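Excinuclease ABC, subunit A. (Deinococcus radiodurans, PDB 2VF7) probably recognises damaged DNA for excision repair, as a zinc-containing, ATP-hydrolysing member of the UvrA family within the ABC superfamily. Local coordinates at residues P499-L505 with V518-V524. The protein carries 1 engineered substitution. Numbering follows the deposited sequence. Where two conformers were deposited one is given.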
loop_
_atom_site.group_PDB
_atom_site.type_symbol
_atom_site.label_atom_id
_atom_site.label_comp_id
_atom_site.label_asym_id
_atom_site.label_seq_id
_atom_site.Cartn_x
_atom_site.Cartn_y
_atom_site.Cartn_z
ATOM N N PRO A 499 -56.302 -15.679 -6.590
ATOM C CA PRO A 499 -55.860 -15.130 -7.873
ATOM C C PRO A 499 -56.927 -14.375 -8.657
ATOM O O PRO A 499 -58.115 -14.717 -8.594
ATOM C CB PRO A 499 -55.438 -16.378 -8.648
ATOM C CG PRO A 499 -54.913 -17.275 -7.603
ATOM C CD PRO A 499 -55.806 -17.056 -6.405
ATOM N N ALA A 500 -56.484 -13.348 -9.383
ATOM C CA ALA A 500 -57.333 -12.603 -10.311
ATOM C C ALA A 500 -57.140 -13.096 -11.753
ATOM O O ALA A 500 -58.057 -13.020 -12.573
ATOM C CB ALA A 500 -57.037 -11.121 -10.208
ATOM N N GLY A 501 -55.940 -13.600 -12.042
ATOM C CA GLY A 501 -55.577 -14.142 -13.354
ATOM C C GLY A 501 -54.295 -14.951 -13.279
ATOM O O GLY A 501 -53.750 -15.174 -12.187
ATOM N N TRP A 502 -53.795 -15.385 -14.434
ATOM C CA TRP A 502 -52.592 -16.227 -14.477
ATOM C C TRP A 502 -51.628 -15.838 -15.593
ATOM O O TRP A 502 -52.017 -15.781 -16.762
ATOM C CB TRP A 502 -52.972 -17.707 -14.612
ATOM C CG TRP A 502 -53.629 -18.288 -13.391
ATOM C CD1 TRP A 502 -54.972 -18.368 -13.140
ATOM C CD2 TRP A 502 -52.975 -18.877 -12.260
ATOM N NE1 TRP A 502 -55.193 -18.972 -11.925
ATOM C CE2 TRP A 502 -53.985 -19.295 -11.362
ATOM C CE3 TRP A 502 -51.635 -19.100 -11.918
ATOM C CZ2 TRP A 502 -53.693 -19.922 -10.136
ATOM C CZ3 TRP A 502 -51.348 -19.732 -10.698
ATOM C CH2 TRP A 502 -52.374 -20.124 -9.824
ATOM N N LEU A 503 -50.374 -15.586 -15.219
ATOM C CA LEU A 503 -49.298 -15.216 -16.142
ATOM C C LEU A 503 -48.485 -16.466 -16.479
ATOM O O LEU A 503 -48.027 -17.178 -15.583
ATOM C CB LEU A 503 -48.400 -14.151 -15.479
ATOM C CG LEU A 503 -47.589 -13.064 -16.223
ATOM C CD1 LEU A 503 -46.069 -13.249 -16.111
ATOM C CD2 LEU A 503 -48.036 -12.838 -17.687
ATOM N N GLU A 504 -48.318 -16.741 -17.769
ATOM C CA GLU A 504 -47.588 -17.933 -18.224
ATOM C C GLU A 504 -46.202 -17.572 -18.774
ATOM O O GLU A 504 -46.071 -16.737 -19.681
ATOM C CB GLU A 504 -48.399 -18.702 -19.283
ATOM C CG GLU A 504 -49.783 -19.192 -18.816
ATOM C CD GLU A 504 -50.547 -19.979 -19.885
ATOM O OE1 GLU A 504 -50.123 -19.962 -21.069
ATOM O OE2 GLU A 504 -51.581 -20.618 -19.547
ATOM N N LEU A 505 -45.173 -18.188 -18.194
ATOM C CA LEU A 505 -43.802 -18.102 -18.702
ATOM C C LEU A 505 -43.399 -19.502 -19.186
ATOM O O LEU A 505 -43.080 -20.392 -18.384
ATOM C CB LEU A 505 -42.845 -17.610 -17.612
ATOM C CG LEU A 505 -41.740 -16.565 -17.848
ATOM C CD1 LEU A 505 -40.750 -16.642 -16.714
ATOM C CD2 LEU A 505 -41.002 -16.710 -19.163
ATOM N N VAL A 518 -43.888 -22.449 -16.424
ATOM C CA VAL A 518 -44.254 -22.051 -15.060
ATOM C C VAL A 518 -45.401 -21.011 -15.064
ATOM O O VAL A 518 -45.539 -20.223 -16.014
ATOM C CB VAL A 518 -42.998 -21.535 -14.289
ATOM C CG1 VAL A 518 -42.625 -20.145 -14.728
ATOM C CG2 VAL A 518 -43.206 -21.581 -12.790
ATOM N N ARG A 519 -46.230 -21.030 -14.019
ATOM C CA ARG A 519 -47.348 -20.087 -13.907
ATOM C C ARG A 519 -47.256 -19.197 -12.673
ATOM O O ARG A 519 -46.989 -19.677 -11.574
ATOM C CB ARG A 519 -48.690 -20.821 -13.906
ATOM C CG ARG A 519 -48.936 -21.709 -15.121
ATOM C CD ARG A 519 -50.318 -21.478 -15.716
ATOM N NE ARG A 519 -51.405 -22.029 -14.905
ATOM C CZ ARG A 519 -52.702 -21.845 -15.156
ATOM N NH1 ARG A 519 -53.090 -21.108 -16.195
ATOM N NH2 ARG A 519 -53.621 -22.399 -14.366
ATOM N N PHE A 520 -47.481 -17.898 -12.857
ATOM C CA PHE A 520 -47.535 -16.961 -11.733
ATOM C C PHE A 520 -48.939 -16.361 -11.643
ATOM O O PHE A 520 -49.391 -15.762 -12.600
ATOM C CB PHE A 520 -46.527 -15.812 -11.901
ATOM C CG PHE A 520 -45.094 -16.248 -12.112
ATOM C CD1 PHE A 520 -44.569 -16.367 -13.405
ATOM C CD2 PHE A 520 -44.246 -16.478 -11.020
ATOM C CE1 PHE A 520 -43.234 -16.743 -13.611
ATOM C CE2 PHE A 520 -42.907 -16.846 -11.217
ATOM C CZ PHE A 520 -42.405 -16.987 -12.512
ATOM N N PRO A 521 -49.613 -16.491 -10.483
ATOM C CA PRO A 521 -50.954 -15.928 -10.282
ATOM C C PRO A 521 -50.905 -14.411 -10.142
ATOM O O PRO A 521 -49.891 -13.884 -9.686
ATOM C CB PRO A 521 -51.390 -16.551 -8.954
ATOM C CG PRO A 521 -50.120 -16.753 -8.218
ATOM C CD PRO A 521 -49.122 -17.164 -9.267
ATOM N N LEU A 522 -51.984 -13.719 -10.516
ATOM C CA LEU A 522 -52.013 -12.247 -10.466
ATOM C C LEU A 522 -52.909 -11.697 -9.356
ATOM O O LEU A 522 -53.794 -12.387 -8.857
ATOM C CB LEU A 522 -52.394 -11.631 -11.827
ATOM C CG LEU A 522 -51.736 -12.179 -13.103
ATOM C CD1 LEU A 522 -52.441 -11.663 -14.346
ATOM C CD2 LEU A 522 -50.233 -11.877 -13.159
ATOM N N GLY A 523 -52.631 -10.448 -8.967
ATOM C CA GLY A 523 -53.342 -9.746 -7.897
ATOM C C GLY A 523 -53.085 -10.356 -6.543
ATOM O O GLY A 523 -53.864 -10.172 -5.610
ATOM N N VAL A 524 -51.975 -11.084 -6.457
ATOM C CA VAL A 524 -51.624 -11.950 -5.326
ATOM C C VAL A 524 -50.111 -11.870 -5.128
ATOM O O VAL A 524 -49.380 -11.447 -6.028
ATOM C CB VAL A 524 -52.072 -13.418 -5.618
ATOM C CG1 VAL A 524 -51.577 -14.374 -4.592
ATOM C CG2 VAL A 524 -53.596 -13.504 -5.679
#
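Trp502 is sandwiched between Arg519 and Pro521 where strand 502-505 runs antiparallel to strand 518-521. Over one face of the indole the guanidinium of Arg519 lies flat, the planes 9° apart and Arg519 CZ 4.4 Å from the centroid of the five-membered ring, a cation-pi stack. Arg519 is modelled in two conformers, and this stack belongs to the one described. Over the opposite face Pro521 CB sits 3.8 Å from the centroid of the six-membered ring, a CH-pi contact. With Trp502 CG anti to its own carbonyl carbon (chi1 -69°), the indole reaches across to these two neighbours. Replacing Trp502 by alanine is likely to leave the guanidinium without its flat partner and one side of the Pro521 ring uncovered.

The tight side is the face bearing Leu503, Leu505, Val518 and Phe520, all buried. Leu505 CB packs on Val518 CG1 at 3.8 Å, while Leu505 CD1 meets the edge of the Phe520 ring; Leu522 CD2 presses on Leu503 CB at 3.7 Å. Helix 536-551, which begins at the P-loop, lies against Leu503, Leu505 and Val518, and strand 801-805 touches Val518 and Phe520. Geometry is looser around exposed Arg519: in the same conformer Glu504 OE2 and Arg519 NH1 are 3.7 Å apart, a long salt bridge with the two planar groups steeply inclined.

Between the faces, reciprocal bonds run from Leu503 N to Phe520 O at 2.8 Å and from Phe520 N back to Leu503 O at 2.9 Å, and likewise join Leu505 with Val518. Toward Pro499, Ala500 N bonds to Leu522 O at 2.9 Å, nearly straight at 171°. The chemistry thus implies an antiparallel strand pair of the ABC ATPase domain fixed by backbone bonds and one apolar face, while the outer charge pair, conformer-dependent like the stack, probably contributes less.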